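Long-range contacts in putative peptide binding protein (Ruminococcus gnavus, PDB 3NOH), which is of unknown function but may bind peptides: residues G21-C26 and L114-L119; D32-E37 and L60-Y65. All blocks are in the same frame, centred on the assembly; numbering follows the deposited sequence.

Overall arrangement
The chain enters the mixed five-stranded sheet through strand 22-27 and at once runs on into the loop that carries residues 32-37. Interaction 2 closes the first and shorter loop: helix 37-47 intervenes before strand 61-67 begins, and residues 60-62 pack back against the 32-37 turn. Two further helices and the edge strand 90-96, one of the two outermost, follow before strand 112-116 lies down antiparallel to strand 22-27, closing interaction 1 round everything between, so that interaction 2 is nested inside it. The two centres are about 18 Å apart, on opposite sides of the chain's centre. Strands 112-116 and 61-67 are neighbours, joined by a probable hydrogen bond between L114 N and Y65 O.

Interaction 1 of 2, residues G21-C26 and L114-L119; sequences GSYIFC and LSESDL
The Y23 ring and the E116 side chain run side by side and point the same way, with the ring and carboxylate planes turned 81° apart. Ring atom CE2 of Y23 packs against E116 CG at 3.7 Å. Y23 OH is hydrogen-bonded to E20 N, and a water lies in the ring plane, doubtfully close to Y23 OH at 2.5 Å and 2.8 Å from E116 OE2, to which it may donate. An alanine in place of Y23 would probably leave E116 CG without its aromatic neighbour and E20 N without the phenolic oxygen it bonds to.

Strands 22-26 and 114-116 pair antiparallel within the central mixed sheet of this alpha/beta domain, where strand 22-27 separates 112-116 from 129-134. I24 and S115 form the hydrogen-bonded pair: I24 N donates to S115 O (2.8 Å) and S115 N to I24 O (3.0 Å). Their side chains share one face, I24 CG1 meeting S115 OG at 3.5 Å. With chi1 74°, S115 OG lies between its backbone N and carbonyl carbon and donates to E116 O, which L119 N reaches from the opposite face, closing a type I turn. S117 N extends the pairing to S22 O. On the other face F25 and L114 cross obliquely, methyl CD2 of L114 lying at the edge of the ring, 3.9 Å from F25 CD1, while helix 71-86 covers L114.

Interaction 2 of 2, residues D32-E37 and L60-Y65; sequences DKLSDE and LSFDIY
K33 places CG between its backbone N and carbonyl carbon (chi1 69°), and the chain beyond is fully extended, carrying the ammonium across to strand 61-65. L34 has CG anti to its carbonyl carbon (chi1 -72°). Its CD2 methyl reaches L60 and F62. The contact ties the turn leading into helix 37-47 to strand 61-67 of the central alpha/beta sheet. L34 and L60 cross at about a right angle and meet methyl to methyl, CD2 to CD1, at 4.1 Å. The same L34 CD2 sits over one face of the F62 ring, 4.3 Å above its plane and displaced toward the rim, while L60 CG lies in the ring plane at the edge. L43 of helix 37-47 touches all three of these residues, completing an apolar cluster between helix and sheet.

Across the outer side of this cluster, the aliphatic part of K33 passes obliquely by F62, with CE 4.0 Å from F62 CB. E111 OE1 makes a long, weak ion pair with K33 NZ. The principal bond is to the backbone: K33 NZ donates to S61 O at 2.9 Å, tilted 33° from the carbonyl plane.

Interaction 1 of 2, residues G21-C26 and L114-L119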
ATOM      1  N   GLY A  21       3.780 -14.213  -7.252  1.00 41.52           N
ATOM      2  CA  GLY A  21       5.036 -13.469  -7.341  1.00 37.96           C
ATOM      3  C   GLY A  21       5.145 -12.438  -6.233  1.00 37.52           C
ATOM      4  O   GLY A  21       4.514 -12.556  -5.187  1.00 36.07           O
ATOM      5  N   SER A  22       5.916 -11.377  -6.524  1.00 31.97           N
ATOM      6  CA  SER A  22       6.226 -10.309  -5.572  1.00 29.46           C
ATOM      7  C   SER A  22       5.347  -9.136  -5.804  1.00 26.56           C
ATOM      8  O   SER A  22       5.011  -8.804  -6.938  1.00 27.39           O
ATOM      9  CB  SER A  22       7.698  -9.840  -5.772  1.00 27.46           C
ATOM     10  OG  SER A  22       8.596 -10.840  -5.399  1.00 32.90           O
ATOM     11  N   TYR A  23       4.976  -8.496  -4.706  1.00 24.39           N
ATOM     12  CA  TYR A  23       4.224  -7.283  -4.717  1.00 22.71           C
ATOM     13  C   TYR A  23       4.939  -6.319  -3.843  1.00 25.69           C
ATOM     14  O   TYR A  23       5.819  -6.686  -3.040  1.00 24.79           O
ATOM     15  CB  TYR A  23       2.809  -7.535  -4.165  1.00 23.14           C
ATOM     16  CG  TYR A  23       2.011  -8.430  -5.057  1.00 22.29           C
ATOM     17  CD1 TYR A  23       2.175  -9.793  -4.982  1.00 26.04           C
ATOM     18  CD2 TYR A  23       1.102  -7.907  -5.989  1.00 23.69           C
ATOM     19  CE1 TYR A  23       1.480 -10.649  -5.853  1.00 27.68           C
ATOM     20  CE2 TYR A  23       0.408  -8.743  -6.845  1.00 24.22           C
ATOM     21  CZ  TYR A  23       0.604 -10.103  -6.780  1.00 26.69           C
ATOM     22  OH  TYR A  23      -0.116 -10.953  -7.615  1.00 30.20           O
ATOM     23  N   ILE A  24       4.549  -5.063  -4.032  1.00 23.56           N
ATOM     24  CA  ILE A  24       4.993  -4.035  -3.134  1.00 23.61           C
ATOM     25  C   ILE A  24       3.882  -3.259  -2.497  1.00 24.36           C
ATOM     26  O   ILE A  24       2.844  -3.024  -3.110  1.00 23.16           O
ATOM     27  CB  ILE A  24       5.988  -3.089  -3.770  1.00 25.26           C
ATOM     28  CG1 ILE A  24       5.403  -2.313  -4.915  1.00 28.42           C
ATOM     29  CG2 ILE A  24       7.316  -3.804  -4.176  1.00 25.68           C
ATOM     30  CD1 ILE A  24       6.362  -1.093  -5.233  1.00 32.75           C
ATOM     31  N   PHE A  25       4.110  -2.922  -1.212  1.00 23.45           N
ATOM     32  CA  PHE A  25       3.345  -1.943  -0.490  1.00 20.82           C
ATOM     33  C   PHE A  25       4.223  -0.736  -0.328  1.00 25.38           C
ATOM     34  O   PHE A  25       5.263  -0.833   0.323  1.00 24.02           O
ATOM     35  CB  PHE A  25       2.840  -2.458   0.850  1.00 23.45           C
ATOM     36  CG  PHE A  25       2.149  -1.424   1.678  1.00 22.92           C
ATOM     37  CD1 PHE A  25       0.931  -0.933   1.298  1.00 25.35           C
ATOM     38  CD2 PHE A  25       2.744  -0.940   2.859  1.00 25.75           C
ATOM     39  CE1 PHE A  25       0.300   0.032   2.040  1.00 25.17           C
ATOM     40  CE2 PHE A  25       2.080   0.021   3.618  1.00 28.02           C
ATOM     41  CZ  PHE A  25       0.883   0.506   3.196  1.00 27.88           C
ATOM     42  N   CYS A  26       3.791   0.401  -0.902  1.00 22.70           N
ATOM     43  CA  CYS A  26       4.674   1.544  -1.068  1.00 23.04           C
ATOM     44  C   CYS A  26       3.981   2.787  -0.484  1.00 21.78           C
ATOM     45  O   CYS A  26       2.816   3.048  -0.797  1.00 22.78           O
ATOM     46  CB  CYS A  26       4.987   1.753  -2.583  1.00 25.12           C
ATOM     47  SG  CYS A  26       6.214   3.020  -2.862  1.00 28.60           S
ATOM     48  N   LEU A 114      -0.460  -0.356  -3.667  1.00 19.12           N
ATOM     49  CA  LEU A 114      -0.091  -1.763  -3.798  1.00 19.70           C
ATOM     50  C   LEU A 114       0.091  -2.079  -5.256  1.00 20.57           C
ATOM     51  O   LEU A 114      -0.723  -1.662  -6.075  1.00 20.37           O
ATOM     52  CB  LEU A 114      -1.215  -2.641  -3.263  1.00 21.17           C
ATOM     53  CG  LEU A 114      -1.338  -2.736  -1.752  1.00 23.25           C
ATOM     54  CD1 LEU A 114      -2.747  -3.232  -1.365  1.00 24.98           C
ATOM     55  CD2 LEU A 114      -0.235  -3.655  -1.185  1.00 23.66           C
ATOM     56  N   SER A 115       1.112  -2.842  -5.611  1.00 19.34           N
ATOM     57  CA  SER A 115       1.241  -3.261  -7.002  1.00 19.89           C
ATOM     58  C   SER A 115       2.068  -4.513  -7.118  1.00 19.15           C
ATOM     59  O   SER A 115       2.868  -4.870  -6.236  1.00 21.15           O
ATOM     60  CB  SER A 115       1.855  -2.155  -7.897  1.00 21.37           C
ATOM     61  OG  SER A 115       3.265  -2.017  -7.662  1.00 21.52           O
ATOM     62  N   GLU A 116       1.907  -5.188  -8.260  1.00 20.69           N
ATOM     63  CA  GLU A 116       2.902  -6.144  -8.717  1.00 22.92           C
ATOM     64  C   GLU A 116       4.249  -5.423  -8.676  1.00 22.27           C
ATOM     65  O   GLU A 116       4.315  -4.225  -9.024  1.00 21.88           O
ATOM     66  CB  GLU A 116       2.618  -6.608 -10.158  1.00 25.65           C
ATOM     67  CG  GLU A 116       1.421  -7.518 -10.200  1.00 28.97           C
ATOM     68  CD  GLU A 116       1.184  -8.238 -11.539  1.00 31.03           C
ATOM     69  OE1 GLU A 116       1.993  -8.112 -12.490  1.00 34.11           O
ATOM     70  OE2 GLU A 116       0.229  -9.078 -11.519  1.00 35.51           O
ATOM     71  N   SER A 117       5.293  -6.124  -8.284  1.00 23.73           N
ATOM     72  CA  SER A 117       6.570  -5.481  -8.000  1.00 23.93           C
ATOM     73  C   SER A 117       7.141  -4.732  -9.225  1.00 28.06           C
ATOM     74  O   SER A 117       7.798  -3.688  -9.020  1.00 29.64           O
ATOM     75  CB  SER A 117       7.593  -6.456  -7.460  1.00 24.91           C
ATOM     76  OG  SER A 117       7.894  -7.473  -8.390  1.00 27.18           O
ATOM     77  N   ASP A 118       6.825  -5.242 -10.434  1.00 25.07           N
ATOM     78  CA  ASP A 118       7.356  -4.668 -11.681  1.00 27.88           C
ATOM     79  C   ASP A 118       6.426  -3.678 -12.375  1.00 27.47           C
ATOM     80  O   ASP A 118       6.699  -3.261 -13.505  1.00 32.90           O
ATOM     81  CB  ASP A 118       7.742  -5.754 -12.670  1.00 29.95           C
ATOM     82  CG  ASP A 118       6.571  -6.678 -13.068  1.00 38.13           C
ATOM     83  OD1 ASP A 118       5.505  -6.733 -12.421  1.00 43.33           O
ATOM     84  OD2 ASP A 118       6.784  -7.446 -14.029  1.00 63.55           O
ATOM     85  N   LEU A 119       5.386  -3.230 -11.713  1.00 22.36           N
ATOM     86  CA  LEU A 119       4.483  -2.311 -12.372  1.00 22.99           C
ATOM     87  C   LEU A 119       5.115  -0.901 -12.519  1.00 23.49           C
ATOM     88  O   LEU A 119       5.067  -0.316 -13.585  1.00 22.54           O
ATOM     89  CB  LEU A 119       3.166  -2.174 -11.653  1.00 18.74           C
ATOM     90  CG  LEU A 119       2.188  -1.138 -12.275  1.00 21.33           C
ATOM     91  CD1 LEU A 119       1.874  -1.393 -13.820  1.00 20.79           C
ATOM     92  CD2 LEU A 119       0.900  -0.994 -11.470  1.00 19.56           C
TER
HETATM   93  O   HOH W   1      -1.473  -9.929  -9.494  1.00 29.66           O

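Interaction 2 of 2, residues D32-E37 and L60-Y65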
ATOM      1  N   ASP A  32       3.024  14.520   4.830  1.00 42.11           N
ATOM      2  CA  ASP A  32       3.022  14.848   6.240  1.00 44.79           C
ATOM      3  C   ASP A  32       2.467  13.735   7.094  1.00 39.81           C
ATOM      4  O   ASP A  32       3.069  13.367   8.104  1.00 41.85           O
ATOM      5  CB  ASP A  32       2.247  16.148   6.491  1.00 50.10           C
ATOM      6  CG  ASP A  32       3.069  17.391   6.153  1.00 63.41           C
ATOM      7  OD1 ASP A  32       4.286  17.236   5.877  1.00 70.20           O
ATOM      8  OD2 ASP A  32       2.511  18.522   6.161  1.00 76.38           O
ATOM      9  N   LYS A  33       1.339  13.179   6.683  1.00 39.44           N
ATOM     10  CA  LYS A  33       0.686  12.171   7.503  1.00 40.59           C
ATOM     11  C   LYS A  33       1.342  10.821   7.564  1.00 37.88           C
ATOM     12  O   LYS A  33       1.003  10.020   8.421  1.00 35.78           O
ATOM     13  CB  LYS A  33      -0.747  12.019   7.119  1.00 42.21           C
ATOM     14  CG  LYS A  33      -1.058  11.424   5.830  1.00 44.15           C
ATOM     15  CD  LYS A  33      -2.560  11.443   5.756  1.00 50.70           C
ATOM     16  CE  LYS A  33      -3.034  11.072   4.392  1.00 40.49           C
ATOM     17  NZ  LYS A  33      -4.525  11.292   4.341  1.00 39.55           N
ATOM     18  N   LEU A  34       2.246  10.552   6.628  1.00 33.36           N
ATOM     19  CA  LEU A  34       3.003   9.309   6.657  1.00 31.22           C
ATOM     20  C   LEU A  34       4.492   9.603   6.861  1.00 33.63           C
ATOM     21  O   LEU A  34       5.308   8.744   6.602  1.00 33.57           O
ATOM     22  CB  LEU A  34       2.775   8.514   5.371  1.00 29.68           C
ATOM     23  CG  LEU A  34       1.399   7.853   5.174  1.00 28.75           C
ATOM     24  CD1 LEU A  34       1.317   7.243   3.773  1.00 29.47           C
ATOM     25  CD2 LEU A  34       1.064   6.822   6.298  1.00 32.81           C
ATOM     26  N   SER A  35       4.845  10.788   7.359  1.00 33.13           N
ATOM     27  CA  SER A  35       6.238  11.195   7.453  1.00 37.11           C
ATOM     28  C   SER A  35       6.974  10.681   8.687  1.00 36.16           C
ATOM     29  O   SER A  35       8.180  10.816   8.760  1.00 41.70           O
ATOM     30  CB  SER A  35       6.351  12.709   7.454  1.00 39.23           C
ATOM     31  OG  SER A  35       5.843  13.265   8.653  1.00 43.99           O
ATOM     32  N   ASP A  36       6.237  10.130   9.657  1.00 35.58           N
ATOM     33  CA  ASP A  36       6.834   9.525  10.843  1.00 39.18           C
ATOM     34  C   ASP A  36       7.330   8.083  10.534  1.00 38.19           C
ATOM     35  O   ASP A  36       6.569   7.212  10.186  1.00 35.56           O
ATOM     36  CB  ASP A  36       5.804   9.569  11.992  1.00 38.89           C
ATOM     37  CG  ASP A  36       6.361   9.067  13.307  1.00 40.91           C
ATOM     38  OD1 ASP A  36       6.297   7.846  13.531  1.00 52.64           O
ATOM     39  OD2 ASP A  36       6.825   9.902  14.100  1.00 46.23           O
ATOM     40  N   GLU A  37       8.629   7.841  10.647  1.00 41.68           N
ATOM     41  CA  GLU A  37       9.173   6.528  10.317  1.00 39.61           C
ATOM     42  C   GLU A  37       8.553   5.359  11.119  1.00 37.85           C
ATOM     43  O   GLU A  37       8.296   4.309  10.553  1.00 37.39           O
ATOM     44  CB  GLU A  37      10.704   6.547  10.494  1.00 45.25           C
ATOM     45  CG  GLU A  37      11.355   5.210  10.205  1.00 52.97           C
ATOM     46  CD  GLU A  37      12.869   5.327  10.062  1.00 64.22           C
ATOM     47  OE1 GLU A  37      13.448   6.274  10.630  1.00 62.24           O
ATOM     48  OE2 GLU A  37      13.457   4.480   9.356  1.00 69.25           O
ATOM     49  N   LEU A  60      -5.084   7.646  12.044  1.00 33.68           N
ATOM     50  CA  LEU A  60      -4.359   7.385  10.854  1.00 31.96           C
ATOM     51  C   LEU A  60      -5.358   7.192   9.734  1.00 30.59           C
ATOM     52  O   LEU A  60      -6.204   6.300   9.791  1.00 29.51           O
ATOM     53  CB  LEU A  60      -3.501   6.139  11.016  1.00 34.97           C
ATOM     54  CG  LEU A  60      -2.685   5.755   9.785  1.00 30.82           C
ATOM     55  CD1 LEU A  60      -1.678   6.837   9.342  1.00 34.25           C
ATOM     56  CD2 LEU A  60      -1.953   4.465  10.122  1.00 33.85           C
ATOM     57  N   SER A  61      -5.265   8.027   8.702  1.00 29.72           N
ATOM     58  CA  SER A  61      -6.188   7.918   7.611  1.00 26.65           C
ATOM     59  C   SER A  61      -5.430   8.156   6.331  1.00 26.83           C
ATOM     60  O   SER A  61      -4.760   9.169   6.253  1.00 30.31           O
ATOM     61  CB  SER A  61      -7.257   9.023   7.744  1.00 33.91           C
ATOM     62  OG  SER A  61      -8.239   8.849   6.758  1.00 38.94           O
ATOM     63  N   PHE A  62      -5.562   7.255   5.352  1.00 24.92           N
ATOM     64  CA  PHE A  62      -4.832   7.365   4.086  1.00 23.61           C
ATOM     65  C   PHE A  62      -5.449   6.465   3.047  1.00 25.31           C
ATOM     66  O   PHE A  62      -6.206   5.545   3.367  1.00 24.92           O
ATOM     67  CB  PHE A  62      -3.316   7.100   4.231  1.00 24.40           C
ATOM     68  CG  PHE A  62      -2.962   5.693   4.628  1.00 23.00           C
ATOM     69  CD1 PHE A  62      -2.958   5.322   5.979  1.00 24.64           C
ATOM     70  CD2 PHE A  62      -2.665   4.736   3.683  1.00 23.85           C
ATOM     71  CE1 PHE A  62      -2.658   4.000   6.329  1.00 26.44           C
ATOM     72  CE2 PHE A  62      -2.333   3.411   4.054  1.00 26.92           C
ATOM     73  CZ  PHE A  62      -2.336   3.055   5.374  1.00 27.22           C
ATOM     74  N   ASP A  63      -5.168   6.763   1.794  1.00 21.46           N
ATOM     75  CA  ASP A  63      -5.668   5.978   0.692  1.00 21.48           C
ATOM     76  C   ASP A  63      -4.582   5.029   0.197  1.00 21.90           C
ATOM     77  O   ASP A  63      -3.375   5.349   0.158  1.00 20.81           O
ATOM     78  CB  ASP A  63      -6.116   6.899  -0.453  1.00 21.99           C
ATOM     79  CG  ASP A  63      -7.288   7.812  -0.077  1.00 28.39           C
ATOM     80  OD1 ASP A  63      -8.029   7.481   0.841  1.00 30.85           O
ATOM     81  OD2 ASP A  63      -7.433   8.887  -0.734  1.00 34.06           O
ATOM     82  N   ILE A  64      -5.018   3.884  -0.315  1.00 19.57           N
ATOM     83  CA  ILE A  64      -4.154   2.957  -1.011  1.00 20.15           C
ATOM     84  C   ILE A  64      -4.629   2.813  -2.451  1.00 19.75           C
ATOM     85  O   ILE A  64      -5.767   2.419  -2.695  1.00 19.83           O
ATOM     86  CB  ILE A  64      -4.144   1.540  -0.369  1.00 21.38           C
ATOM     87  CG1 ILE A  64      -3.657   1.648   1.079  1.00 21.11           C
ATOM     88  CG2 ILE A  64      -3.237   0.592  -1.186  1.00 22.77           C
ATOM     89  CD1 ILE A  64      -3.768   0.359   1.922  1.00 22.77           C
ATOM     90  N   TYR A  65      -3.802   3.151  -3.415  1.00 19.54           N
ATOM     91  CA  TYR A  65      -4.127   2.976  -4.826  1.00 17.90           C
ATOM     92  C   TYR A  65      -3.759   1.583  -5.326  1.00 20.55           C
ATOM     93  O   TYR A  65      -2.833   0.959  -4.837  1.00 19.93           O
ATOM     94  CB  TYR A  65      -3.397   4.006  -5.683  1.00 19.07           C
ATOM     95  CG  TYR A  65      -3.717   5.445  -5.428  1.00 20.00           C
ATOM     96  CD1 TYR A  65      -4.833   5.833  -4.737  1.00 21.42           C
ATOM     97  CD2 TYR A  65      -2.901   6.425  -5.985  1.00 20.04           C
ATOM     98  CE1 TYR A  65      -5.142   7.196  -4.541  1.00 23.88           C
ATOM     99  CE2 TYR A  65      -3.186   7.763  -5.812  1.00 21.86           C
ATOM    100  CZ  TYR A  65      -4.321   8.141  -5.128  1.00 25.87           C
ATOM    101  OH  TYR A  65      -4.593   9.493  -4.941  1.00 27.82           O
TER